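Side-chain contacts in hypothetical protein (Uncultured marine organism, PDB 2OD6), which is of unknown function but forms a dimer of ferredoxin-like subunits and, in this crystal, holds a 10-oxohexadecanoic acid molecule between its sheet and helices: residues A[22-27]-A[61-66]; A[26-31]-A[47-52]; A[37-42]-A[65-70]. All coordinates share one frame; numbering follows the deposited sequence. Where two conformers were deposited one is given.

Helix 18-40 starts all three contacts, and each lays it on the sheet of a ferredoxin-like fold. Contact 1 comes first along the chain and makes the wider loop of the first two, from 22-27 to 61-66 in strand 59-67. Contact 2 nests within it: it leaves from the overlapping stretch 26-31 and closes earlier, on 47-52 in the neighbouring strand 44-52. Contact 3 starts near the helix end, at 37-42, and returns to 65-70; it crosses contact 2 and shares Tyr-65 and Glu-66 with contact 1. Phe-47 of contact 2 packs on Tyr-65, and contacts 1 and 3 both reach the bound fatty acid.

Contact 1: A[22-27]-A[61-66]; sequences ELFIDA and VVMTYE. With OHA (10-oxohexadecanoic acid), chain E.
Phe-24 and Met-63, a selenomethionine here, meet where helix 18-40 covers strand 59-67 in the ferredoxin-like fold, and they form a Met-aromatic contact. The tight part is small and wholly apolar. Selenium comes to the rim of the phenyl ring, practically in its plane, with SE of Met-63 3.9 Å from CE2 of Phe-24. The two side chains arrive from opposite directions, the ring descending from the helix with CG trans to the backbone N (chi1 -174°). A bend at the last torsion of Met-63 (chi3 -73°) swings CE round until it lies 4.0 Å from CZ of Phe-24. Nearer the start of the strand, Ile-25 adds a lighter touch: its CB does not face the strand, but CD1 curls back to 4.0 Å from CG1 of Val-61. No hydrogen bond crosses between helix and strand.

Looser and open to solvent is the start of the helical segment, where Glu-22 and Leu-23 are exposed and do not touch the strand; Glu-22 was modelled in two conformers. The other face of the strand is not solvent, since Val-62 and Thr-64 pack on Phe-10 of the second subunit.

Inward, Met-63 and Tyr-65 also line the lipid pocket. CE of Met-63 touches the alkyl chain, 3.8 Å from C10 of the fatty acid. Tyr-65 uses two sides of its ring: C15 lies over one face, offset toward the rim, while the keto oxygen sits at the edge, in plane, where OH of Tyr-65 donates a hydrogen bond to O1 over 3.2 Å.

Contact 2: A[26-31]-A[47-52]; sequences DAVEKT and FSMNRV
Met-49, a selenomethionine on the edge strand 44-52 of the chain, reaches up to Val-28 on helix 18-40, and the two side chains meet tip to tip. CB faces the helix. CG, set trans to the backbone N (chi1 177°), brings the chain no nearer to Val-28 than CB does; the next bond, to selenium, turns it to the helix. Selenium is the first atom to arrive, with SE of Met-49 4.2 Å from CG1 of Val-28. There the chain bends (chi3 53°), and CE makes the closest approach, 3.9 Å from the same CG1 of Val-28. This methyl also comes within 4.2 Å of CB of Val-28, and more distantly meets the CG methylene of Glu-29, so it rests on aliphatic carbon even beside an acidic residue.

CG1 of Val-28 has a second neighbour: it crosses slantwise toward the tip of Phe-47, 4.2 Å from CZ. One methyl therefore bridges two residues that point up from the same face of the strand. The intervening Ser-48 and Asn-50 serve the other face, where ND2 of Asn-50 donates to OG of Ser-48 at 3.1 Å.

This is apolar helix-on-sheet packing at the margin of the lipid pocket, which Thr-31 helps to line. Phe-47 stands edge-to-face with both Trp-35 of the helix and Tyr-65 of strand 59-67. Beyond strand 44-52 the sheet continues antiparallel into the second subunit, whose Met-108 packs against Val-28, Glu-29 and Met-49.

Contact 3: A[37-42]-A[65-70]; sequences KEMKSR and YEYKDR. With OHA (10-oxohexadecanoic acid), chain E.
This is a methionine-aromatic packing contact, without hydrogen bonds across it, between the end of helix 18-40 and the end of strand 59-67; Met-39 settles between Tyr-65 and Tyr-67 beside the lipid pocket of the ferredoxin-like fold. The selenomethionine's terminal methyl does most of the work. CE of Met-39 lies 3.6 Å from CD2 of Tyr-65 and 3.5 Å from OH of Tyr-67. The methyl meets the Tyr-67 ring at the edge, near its plane, whereas it comes to the Tyr-65 ring aslant. Selenium joins in with a Met-aromatic contact, SE of Met-39 being 5.3 Å from the centre of the Tyr-65 ring. The chain can do this because it runs extended to selenium and then turns at the last torsion (chi3 84°), which drops CE between the tyrosines. Leu-44 and, from helix 70-85, Leu-80 also pack on Met-39.

Away from the pocket, the helix end is tied up by polar groups. NH1 of Arg-42 holds Glu-38 twice: a salt bridge of 2.7 Å to OE1, on the anti lone pair, and a bond to the main-chain O, which it approaches from above the carbonyl plane. OG of Ser-41 reaches that O of Glu-38 from the opposite face. On the strand side, Asp-69 N-caps helix 70-85.

Tyr-67 also holds the acid end of the bound lipid: carboxyl oxygen O2 lies at the ring edge, in its plane, where OH of Tyr-67 donates to it at 2.6 Å.

Contact 1: A[22-27]-A[61-66]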
loop_
_atom_site.group_PDB
_atom_site.type_symbol
_atom_site.label_atom_id
_atom_site.label_comp_id
_atom_site.label_asym_id
_atom_site.label_seq_id
_atom_site.Cartn_x
_atom_site.Cartn_y
_atom_site.Cartn_z
ATOM N N GLU A 22 -9.239 -15.800 -7.504
ATOM C CA GLU A 22 -9.715 -15.181 -8.757
ATOM C C GLU A 22 -11.241 -14.963 -8.687
ATOM O O GLU A 22 -11.766 -14.038 -9.280
ATOM C CB GLU A 22 -9.364 -16.041 -9.978
ATOM C CG GLU A 22 -7.894 -16.064 -10.392
ATOM C CD GLU A 22 -7.299 -14.703 -10.615
ATOM O OE1 GLU A 22 -7.978 -13.820 -11.182
ATOM O OE2 GLU A 22 -6.126 -14.508 -10.225
ATOM N N LEU A 23 -11.959 -15.835 -7.970
ATOM C CA LEU A 23 -13.409 -15.573 -7.751
ATOM C C LEU A 23 -13.639 -14.234 -7.062
ATOM O O LEU A 23 -14.550 -13.466 -7.421
ATOM C CB LEU A 23 -14.046 -16.727 -6.962
ATOM C CG LEU A 23 -14.440 -18.055 -7.611
ATOM C CD1 LEU A 23 -14.563 -19.239 -6.603
ATOM C CD2 LEU A 23 -15.749 -17.929 -8.426
ATOM N N PHE A 24 -12.729 -13.888 -6.150
ATOM C CA PHE A 24 -12.747 -12.601 -5.487
ATOM C C PHE A 24 -12.396 -11.482 -6.399
ATOM O O PHE A 24 -13.120 -10.469 -6.402
ATOM C CB PHE A 24 -11.772 -12.617 -4.292
ATOM C CG PHE A 24 -11.830 -11.398 -3.471
ATOM C CD1 PHE A 24 -12.816 -11.248 -2.501
ATOM C CD2 PHE A 24 -10.889 -10.367 -3.666
ATOM C CE1 PHE A 24 -12.880 -10.080 -1.748
ATOM C CE2 PHE A 24 -10.941 -9.223 -2.917
ATOM C CZ PHE A 24 -11.951 -9.054 -1.987
ATOM N N ILE A 25 -11.292 -11.604 -7.138
ATOM C CA ILE A 25 -10.914 -10.494 -8.106
ATOM C C ILE A 25 -12.062 -10.197 -9.070
ATOM O O ILE A 25 -12.334 -9.025 -9.402
ATOM C CB ILE A 25 -9.612 -10.830 -8.920
ATOM C CG1 ILE A 25 -8.345 -10.562 -8.106
ATOM C CG2 ILE A 25 -9.466 -10.069 -10.140
ATOM C CD1 ILE A 25 -7.663 -11.779 -7.680
ATOM N N ASP A 26 -12.676 -11.252 -9.588
ATOM C CA ASP A 26 -13.766 -11.131 -10.541
ATOM C C ASP A 26 -14.974 -10.417 -9.909
ATOM O O ASP A 26 -15.526 -9.455 -10.496
ATOM C CB ASP A 26 -14.108 -12.521 -11.074
ATOM C CG ASP A 26 -15.053 -12.475 -12.292
ATOM O OD1 ASP A 26 -14.781 -11.708 -13.246
ATOM O OD2 ASP A 26 -16.076 -13.161 -12.232
ATOM N N ALA A 27 -15.337 -10.831 -8.686
ATOM C CA ALA A 27 -16.433 -10.187 -7.935
ATOM C C ALA A 27 -16.176 -8.703 -7.782
ATOM O O ALA A 27 -17.058 -7.854 -8.021
ATOM C CB ALA A 27 -16.641 -10.879 -6.572
ATOM N N VAL A 61 -3.791 -10.586 -2.421
ATOM C CA VAL A 61 -3.857 -9.248 -3.067
ATOM C C VAL A 61 -3.760 -8.227 -2.007
ATOM O O VAL A 61 -4.209 -8.405 -0.905
ATOM C CB VAL A 61 -5.144 -9.097 -3.892
ATOM C CG1 VAL A 61 -5.131 -10.161 -5.045
ATOM C CG2 VAL A 61 -6.413 -9.218 -3.038
ATOM N N VAL A 62 -3.181 -7.080 -2.355
ATOM C CA VAL A 62 -3.298 -5.920 -1.520
ATOM C C VAL A 62 -4.170 -4.903 -2.256
ATOM O O VAL A 62 -3.905 -4.544 -3.396
ATOM C CB VAL A 62 -1.900 -5.278 -1.175
ATOM C CG1 VAL A 62 -2.054 -3.935 -0.393
ATOM C CG2 VAL A 62 -1.074 -6.273 -0.363
HETATM N N MSE A 63 -5.189 -4.420 -1.548
HETATM C CA MSE A 63 -6.095 -3.410 -2.011
HETATM C C MSE A 63 -5.785 -2.044 -1.371
HETATM O O MSE A 63 -5.650 -1.926 -0.131
HETATM C CB MSE A 63 -7.501 -3.897 -1.711
HETATM C CG MSE A 63 -7.835 -5.148 -2.526
HETATM SE SE MSE A 63 -9.708 -5.587 -2.198
HETATM C CE MSE A 63 -9.612 -6.253 -0.448
ATOM N N THR A 64 -5.632 -1.004 -2.166
ATOM C CA THR A 64 -5.315 0.242 -1.597
ATOM C C THR A 64 -6.514 1.168 -1.831
ATOM O O THR A 64 -7.065 1.190 -2.917
ATOM C CB THR A 64 -4.024 0.860 -2.203
ATOM O OG1 THR A 64 -4.319 1.272 -3.531
ATOM C CG2 THR A 64 -2.869 -0.148 -2.213
ATOM N N TYR A 65 -6.913 1.899 -0.787
ATOM C CA TYR A 65 -7.948 2.919 -0.856
ATOM C C TYR A 65 -7.319 4.262 -0.522
ATOM O O TYR A 65 -6.849 4.459 0.589
ATOM C CB TYR A 65 -9.009 2.595 0.175
ATOM C CG TYR A 65 -9.666 1.304 -0.062
ATOM C CD1 TYR A 65 -9.102 0.138 0.456
ATOM C CD2 TYR A 65 -10.827 1.200 -0.818
ATOM C CE1 TYR A 65 -9.689 -1.127 0.253
ATOM C CE2 TYR A 65 -11.438 -0.087 -1.025
ATOM C CZ TYR A 65 -10.845 -1.208 -0.487
ATOM O OH TYR A 65 -11.417 -2.411 -0.695
ATOM N N GLU A 66 -7.260 5.176 -1.462
ATOM C CA GLU A 66 -6.646 6.443 -1.215
ATOM C C GLU A 66 -7.753 7.491 -1.036
ATOM O O GLU A 66 -8.444 7.813 -1.986
ATOM C CB GLU A 66 -5.764 6.857 -2.394
ATOM C CG GLU A 66 -4.433 6.129 -2.424
ATOM C CD GLU A 66 -3.677 6.326 -3.694
ATOM O OE1 GLU A 66 -3.437 7.483 -4.130
ATOM O OE2 GLU A 66 -3.300 5.283 -4.250
HETATM O O2 OHA E . -10.425 2.080 4.115
HETATM C C16 OHA E . -10.775 0.949 4.442
HETATM O O3 OHA E . -10.355 0.550 5.621
HETATM C C15 OHA E . -11.669 0.059 3.592
HETATM C C14 OHA E . -11.540 -1.429 3.969
HETATM C C13 OHA E . -12.602 -2.370 3.348
HETATM C C12 OHA E . -12.025 -3.569 2.567
HETATM C C11 OHA E . -13.004 -4.760 2.377
HETATM C C10 OHA E . -13.076 -5.364 0.959
HETATM C C9 OHA E . -13.991 -4.515 0.047
HETATM C C8 OHA E . -13.844 -4.725 -1.479
HETATM C C7 OHA E . -14.617 -3.650 -2.256
HETATM O O1 OHA E . -14.096 -2.570 -2.522
HETATM C C6 OHA E . -16.045 -3.832 -2.720
HETATM C C5 OHA E . -16.597 -5.236 -2.479
HETATM C C4 OHA E . -18.009 -5.364 -3.080
HETATM C C3 OHA E . -18.621 -6.779 -3.055
HETATM C C2 OHA E . -17.776 -7.885 -3.701
HETATM C C1 OHA E . -17.390 -8.936 -2.669
#

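Contact 2: A[26-31]-A[47-52]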
loop_
_atom_site.group_PDB
_atom_site.type_symbol
_atom_site.label_atom_id
_atom_site.label_comp_id
_atom_site.label_asym_id
_atom_site.label_seq_id
_atom_site.Cartn_x
_atom_site.Cartn_y
_atom_site.Cartn_z
ATOM N N ASP A 26 -12.676 -11.252 -9.588
ATOM C CA ASP A 26 -13.766 -11.131 -10.541
ATOM C C ASP A 26 -14.974 -10.417 -9.909
ATOM O O ASP A 26 -15.526 -9.455 -10.496
ATOM C CB ASP A 26 -14.108 -12.521 -11.074
ATOM C CG ASP A 26 -15.053 -12.475 -12.292
ATOM O OD1 ASP A 26 -14.781 -11.708 -13.246
ATOM O OD2 ASP A 26 -16.076 -13.161 -12.232
ATOM N N ALA A 27 -15.337 -10.831 -8.686
ATOM C CA ALA A 27 -16.433 -10.187 -7.935
ATOM C C ALA A 27 -16.176 -8.703 -7.782
ATOM O O ALA A 27 -17.058 -7.854 -8.021
ATOM C CB ALA A 27 -16.641 -10.879 -6.572
ATOM N N VAL A 28 -14.941 -8.345 -7.426
ATOM C CA VAL A 28 -14.611 -6.967 -7.138
ATOM C C VAL A 28 -14.659 -6.187 -8.454
ATOM O O VAL A 28 -15.156 -5.034 -8.532
ATOM C CB VAL A 28 -13.185 -6.857 -6.437
ATOM C CG1 VAL A 28 -12.672 -5.392 -6.412
ATOM C CG2 VAL A 28 -13.195 -7.537 -5.034
ATOM N N GLU A 29 -14.130 -6.795 -9.512
ATOM C CA GLU A 29 -14.161 -6.149 -10.841
ATOM C C GLU A 29 -15.600 -5.984 -11.351
ATOM O O GLU A 29 -15.987 -4.938 -11.861
ATOM C CB GLU A 29 -13.354 -6.966 -11.840
ATOM C CG GLU A 29 -11.848 -6.901 -11.616
ATOM C CD GLU A 29 -11.055 -7.891 -12.485
ATOM O OE1 GLU A 29 -11.626 -8.941 -12.890
ATOM O OE2 GLU A 29 -9.856 -7.610 -12.746
ATOM N N LYS A 30 -16.410 -7.010 -11.183
ATOM C CA LYS A 30 -17.755 -6.983 -11.754
ATOM C C LYS A 30 -18.685 -5.985 -11.041
ATOM O O LYS A 30 -19.564 -5.428 -11.680
ATOM C CB LYS A 30 -18.369 -8.399 -11.814
ATOM C CG LYS A 30 -17.746 -9.237 -12.953
ATOM C CD LYS A 30 -18.404 -10.552 -13.129
ATOM C CE LYS A 30 -17.792 -11.353 -14.270
ATOM N NZ LYS A 30 -18.115 -12.807 -14.033
ATOM N N THR A 31 -18.472 -5.746 -9.748
ATOM C CA THR A 31 -19.350 -4.883 -8.949
ATOM C C THR A 31 -18.854 -3.436 -8.881
ATOM O O THR A 31 -19.523 -2.541 -8.324
ATOM C CB THR A 31 -19.528 -5.459 -7.538
ATOM O OG1 THR A 31 -18.269 -5.513 -6.861
ATOM C CG2 THR A 31 -20.122 -6.876 -7.619
ATOM N N PHE A 47 -8.555 3.652 -6.138
ATOM C CA PHE A 47 -8.501 2.268 -5.645
ATOM C C PHE A 47 -7.525 1.429 -6.507
ATOM O O PHE A 47 -7.403 1.669 -7.702
ATOM C CB PHE A 47 -9.877 1.638 -5.717
ATOM C CG PHE A 47 -9.880 0.158 -5.473
ATOM C CD1 PHE A 47 -10.000 -0.329 -4.200
ATOM C CD2 PHE A 47 -9.798 -0.756 -6.543
ATOM C CE1 PHE A 47 -10.009 -1.693 -3.963
ATOM C CE2 PHE A 47 -9.810 -2.130 -6.316
ATOM C CZ PHE A 47 -9.936 -2.593 -5.025
ATOM N N SER A 48 -6.852 0.432 -5.902
ATOM C CA SER A 48 -6.025 -0.530 -6.684
ATOM C C SER A 48 -6.051 -1.846 -6.034
ATOM O O SER A 48 -6.236 -1.885 -4.838
ATOM C CB SER A 48 -4.587 -0.029 -6.937
ATOM O OG SER A 48 -3.760 -0.073 -5.788
HETATM N N MSE A 49 -5.959 -2.909 -6.842
HETATM C CA MSE A 49 -5.810 -4.288 -6.345
HETATM C C MSE A 49 -4.495 -4.805 -6.924
HETATM O O MSE A 49 -4.221 -4.622 -8.094
HETATM C CB MSE A 49 -7.035 -5.163 -6.700
HETATM C CG MSE A 49 -6.969 -6.591 -6.323
HETATM SE SE MSE A 49 -8.859 -7.115 -6.196
HETATM C CE MSE A 49 -9.346 -6.451 -8.048
ATOM N N ASN A 50 -3.709 -5.529 -6.106
ATOM C CA ASN A 50 -2.298 -5.825 -6.467
ATOM C C ASN A 50 -2.020 -7.203 -6.091
ATOM O O ASN A 50 -2.316 -7.508 -4.965
ATOM C CB ASN A 50 -1.368 -4.868 -5.698
ATOM C CG ASN A 50 -1.696 -3.407 -5.933
ATOM O OD1 ASN A 50 -1.196 -2.812 -6.884
ATOM N ND2 ASN A 50 -2.544 -2.788 -5.025
ATOM N N ARG A 51 -1.514 -8.037 -7.005
ATOM C CA ARG A 51 -1.290 -9.459 -6.704
ATOM C C ARG A 51 0.123 -9.541 -6.150
ATOM O O ARG A 51 1.055 -9.083 -6.817
ATOM C CB ARG A 51 -1.325 -10.244 -8.025
ATOM C CG ARG A 51 -0.771 -11.642 -7.976
ATOM C CD ARG A 51 -1.651 -12.377 -7.229
ATOM N NE ARG A 51 -1.201 -13.763 -7.120
ATOM C CZ ARG A 51 -1.064 -14.620 -8.126
ATOM N NH1 ARG A 51 -1.450 -14.348 -9.352
ATOM N NH2 ARG A 51 -0.657 -15.836 -7.825
ATOM N N VAL A 52 0.291 -10.190 -4.997
ATOM C CA VAL A 52 1.603 -10.269 -4.347
ATOM C C VAL A 52 2.296 -11.518 -4.910
ATOM O O VAL A 52 1.763 -12.630 -4.789
ATOM C CB VAL A 52 1.512 -10.334 -2.805
ATOM C CG1 VAL A 52 2.980 -10.566 -2.182
ATOM C CG2 VAL A 52 0.825 -9.023 -2.192
#

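Contact 3: A[37-42]-A[65-70]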
loop_
_atom_site.group_PDB
_atom_site.type_symbol
_atom_site.label_atom_id
_atom_site.label_comp_id
_atom_site.label_asym_id
_atom_site.label_seq_id
_atom_site.Cartn_x
_atom_site.Cartn_y
_atom_site.Cartn_z
ATOM N N LYS A 37 -18.243 4.350 -7.945
ATOM C CA LYS A 37 -18.976 5.587 -8.047
ATOM C C LYS A 37 -19.342 6.076 -6.646
ATOM O O LYS A 37 -19.226 7.263 -6.346
ATOM C CB LYS A 37 -20.243 5.343 -8.874
ATOM C CG LYS A 37 -20.920 6.545 -9.371
ATOM C CD LYS A 37 -22.120 6.188 -10.265
ATOM C CE LYS A 37 -23.340 5.708 -9.473
ATOM N NZ LYS A 37 -23.328 4.225 -9.235
ATOM N N GLU A 38 -19.799 5.159 -5.798
ATOM C CA GLU A 38 -20.262 5.546 -4.466
ATOM C C GLU A 38 -19.139 6.060 -3.599
ATOM O O GLU A 38 -19.285 7.078 -2.919
ATOM C CB GLU A 38 -20.964 4.376 -3.782
ATOM C CG GLU A 38 -22.256 3.999 -4.441
ATOM C CD GLU A 38 -23.367 5.037 -4.289
ATOM O OE1 GLU A 38 -23.255 5.972 -3.474
ATOM O OE2 GLU A 38 -24.377 4.896 -4.989
HETATM N N MSE A 39 -18.016 5.357 -3.625
HETATM C CA MSE A 39 -16.854 5.735 -2.814
HETATM C C MSE A 39 -16.193 7.046 -3.272
HETATM O O MSE A 39 -15.784 7.877 -2.454
HETATM C CB MSE A 39 -15.828 4.581 -2.781
HETATM C CG MSE A 39 -16.330 3.389 -2.079
HETATM SE SE MSE A 39 -15.007 1.991 -1.777
HETATM C CE MSE A 39 -14.106 2.593 -0.110
ATOM N N LYS A 40 -16.111 7.249 -4.577
ATOM C CA LYS A 40 -15.533 8.460 -5.086
ATOM C C LYS A 40 -16.404 9.638 -4.775
ATOM O O LYS A 40 -15.883 10.719 -4.491
ATOM C CB LYS A 40 -15.254 8.373 -6.581
ATOM C CG LYS A 40 -14.127 7.418 -6.915
ATOM C CD LYS A 40 -13.581 7.719 -8.286
ATOM C CE LYS A 40 -12.315 6.912 -8.548
ATOM N NZ LYS A 40 -11.990 7.018 -10.001
ATOM N N SER A 41 -17.733 9.451 -4.786
ATOM C CA SER A 41 -18.641 10.549 -4.442
ATOM C C SER A 41 -18.485 10.931 -2.973
ATOM O O SER A 41 -18.947 11.993 -2.571
ATOM C CB SER A 41 -20.099 10.175 -4.709
ATOM O OG SER A 41 -20.560 9.260 -3.715
ATOM N N ARG A 42 -17.867 10.048 -2.185
ATOM C CA ARG A 42 -17.570 10.289 -0.772
ATOM C C ARG A 42 -16.125 10.633 -0.493
ATOM O O ARG A 42 -15.719 10.713 0.676
ATOM C CB ARG A 42 -17.982 9.066 0.034
ATOM C CG ARG A 42 -19.460 8.855 0.030
ATOM C CD ARG A 42 -19.811 7.515 0.624
ATOM N NE ARG A 42 -21.240 7.417 0.838
ATOM C CZ ARG A 42 -22.140 7.128 -0.100
ATOM N NH1 ARG A 42 -21.781 6.893 -1.351
ATOM N NH2 ARG A 42 -23.421 7.093 0.222
ATOM N N TYR A 65 -6.913 1.899 -0.787
ATOM C CA TYR A 65 -7.948 2.919 -0.856
ATOM C C TYR A 65 -7.319 4.262 -0.522
ATOM O O TYR A 65 -6.849 4.459 0.589
ATOM C CB TYR A 65 -9.009 2.595 0.175
ATOM C CG TYR A 65 -9.666 1.304 -0.062
ATOM C CD1 TYR A 65 -9.102 0.138 0.456
ATOM C CD2 TYR A 65 -10.827 1.200 -0.818
ATOM C CE1 TYR A 65 -9.689 -1.127 0.253
ATOM C CE2 TYR A 65 -11.438 -0.087 -1.025
ATOM C CZ TYR A 65 -10.845 -1.208 -0.487
ATOM O OH TYR A 65 -11.417 -2.411 -0.695
ATOM N N GLU A 66 -7.260 5.176 -1.462
ATOM C CA GLU A 66 -6.646 6.443 -1.215
ATOM C C GLU A 66 -7.753 7.491 -1.036
ATOM O O GLU A 66 -8.444 7.813 -1.986
ATOM C CB GLU A 66 -5.764 6.857 -2.394
ATOM C CG GLU A 66 -4.433 6.129 -2.424
ATOM C CD GLU A 66 -3.677 6.326 -3.694
ATOM O OE1 GLU A 66 -3.437 7.483 -4.130
ATOM O OE2 GLU A 66 -3.300 5.283 -4.250
ATOM N N TYR A 67 -7.885 8.018 0.178
ATOM C CA TYR A 67 -8.875 9.021 0.493
ATOM C C TYR A 67 -8.316 10.445 0.595
ATOM O O TYR A 67 -7.136 10.665 0.918
ATOM C CB TYR A 67 -9.543 8.669 1.801
ATOM C CG TYR A 67 -10.072 7.245 1.904
ATOM C CD1 TYR A 67 -11.271 6.890 1.323
ATOM C CD2 TYR A 67 -9.385 6.274 2.622
ATOM C CE1 TYR A 67 -11.775 5.584 1.433
ATOM C CE2 TYR A 67 -9.890 4.989 2.751
ATOM C CZ TYR A 67 -11.099 4.669 2.167
ATOM O OH TYR A 67 -11.634 3.408 2.298
ATOM N N LYS A 68 -9.188 11.410 0.356
ATOM C CA LYS A 68 -8.839 12.829 0.394
ATOM C C LYS A 68 -8.358 13.229 1.791
ATOM O O LYS A 68 -7.456 14.051 1.942
ATOM C CB LYS A 68 -10.085 13.644 0.004
ATOM C CG LYS A 68 -9.915 15.112 -0.364
ATOM C CD LYS A 68 -11.294 15.717 -0.858
ATOM C CE LYS A 68 -12.056 16.579 0.191
ATOM N NZ LYS A 68 -13.455 17.213 -0.199
ATOM N N ASP A 69 -8.972 12.648 2.820
ATOM C CA ASP A 69 -8.764 13.119 4.199
ATOM C C ASP A 69 -9.487 12.218 5.154
ATOM O O ASP A 69 -10.116 11.256 4.731
ATOM C CB ASP A 69 -9.219 14.577 4.397
ATOM C CG ASP A 69 -10.641 14.878 3.864
ATOM O OD1 ASP A 69 -11.511 13.998 3.827
ATOM O OD2 ASP A 69 -10.886 16.049 3.523
ATOM N N ARG A 70 -9.404 12.540 6.440
ATOM C CA ARG A 70 -10.092 11.774 7.513
ATOM C C ARG A 70 -11.601 11.700 7.333
ATOM O O ARG A 70 -12.177 10.648 7.514
ATOM C CB ARG A 70 -9.787 12.382 8.883
ATOM C CG ARG A 70 -10.301 11.562 10.068
ATOM C CD ARG A 70 -9.981 12.223 11.416
HETATM O O2 OHA E . -10.425 2.080 4.115
HETATM C C16 OHA E . -10.775 0.949 4.442
HETATM O O3 OHA E . -10.355 0.550 5.621
HETATM C C15 OHA E . -11.669 0.059 3.592
HETATM C C14 OHA E . -11.540 -1.429 3.969
HETATM C C13 OHA E . -12.602 -2.370 3.348
HETATM C C12 OHA E . -12.025 -3.569 2.567
HETATM C C11 OHA E . -13.004 -4.760 2.377
HETATM C C10 OHA E . -13.076 -5.364 0.959
HETATM C C9 OHA E . -13.991 -4.515 0.047
HETATM C C8 OHA E . -13.844 -4.725 -1.479
HETATM C C7 OHA E . -14.617 -3.650 -2.256
HETATM O O1 OHA E . -14.096 -2.570 -2.522
HETATM C C6 OHA E . -16.045 -3.832 -2.720
HETATM C C5 OHA E . -16.597 -5.236 -2.479
HETATM C C4 OHA E . -18.009 -5.364 -3.080
HETATM C C3 OHA E . -18.621 -6.779 -3.055
HETATM C C2 OHA E . -17.776 -7.885 -3.701
HETATM C C1 OHA E . -17.390 -8.936 -2.669
#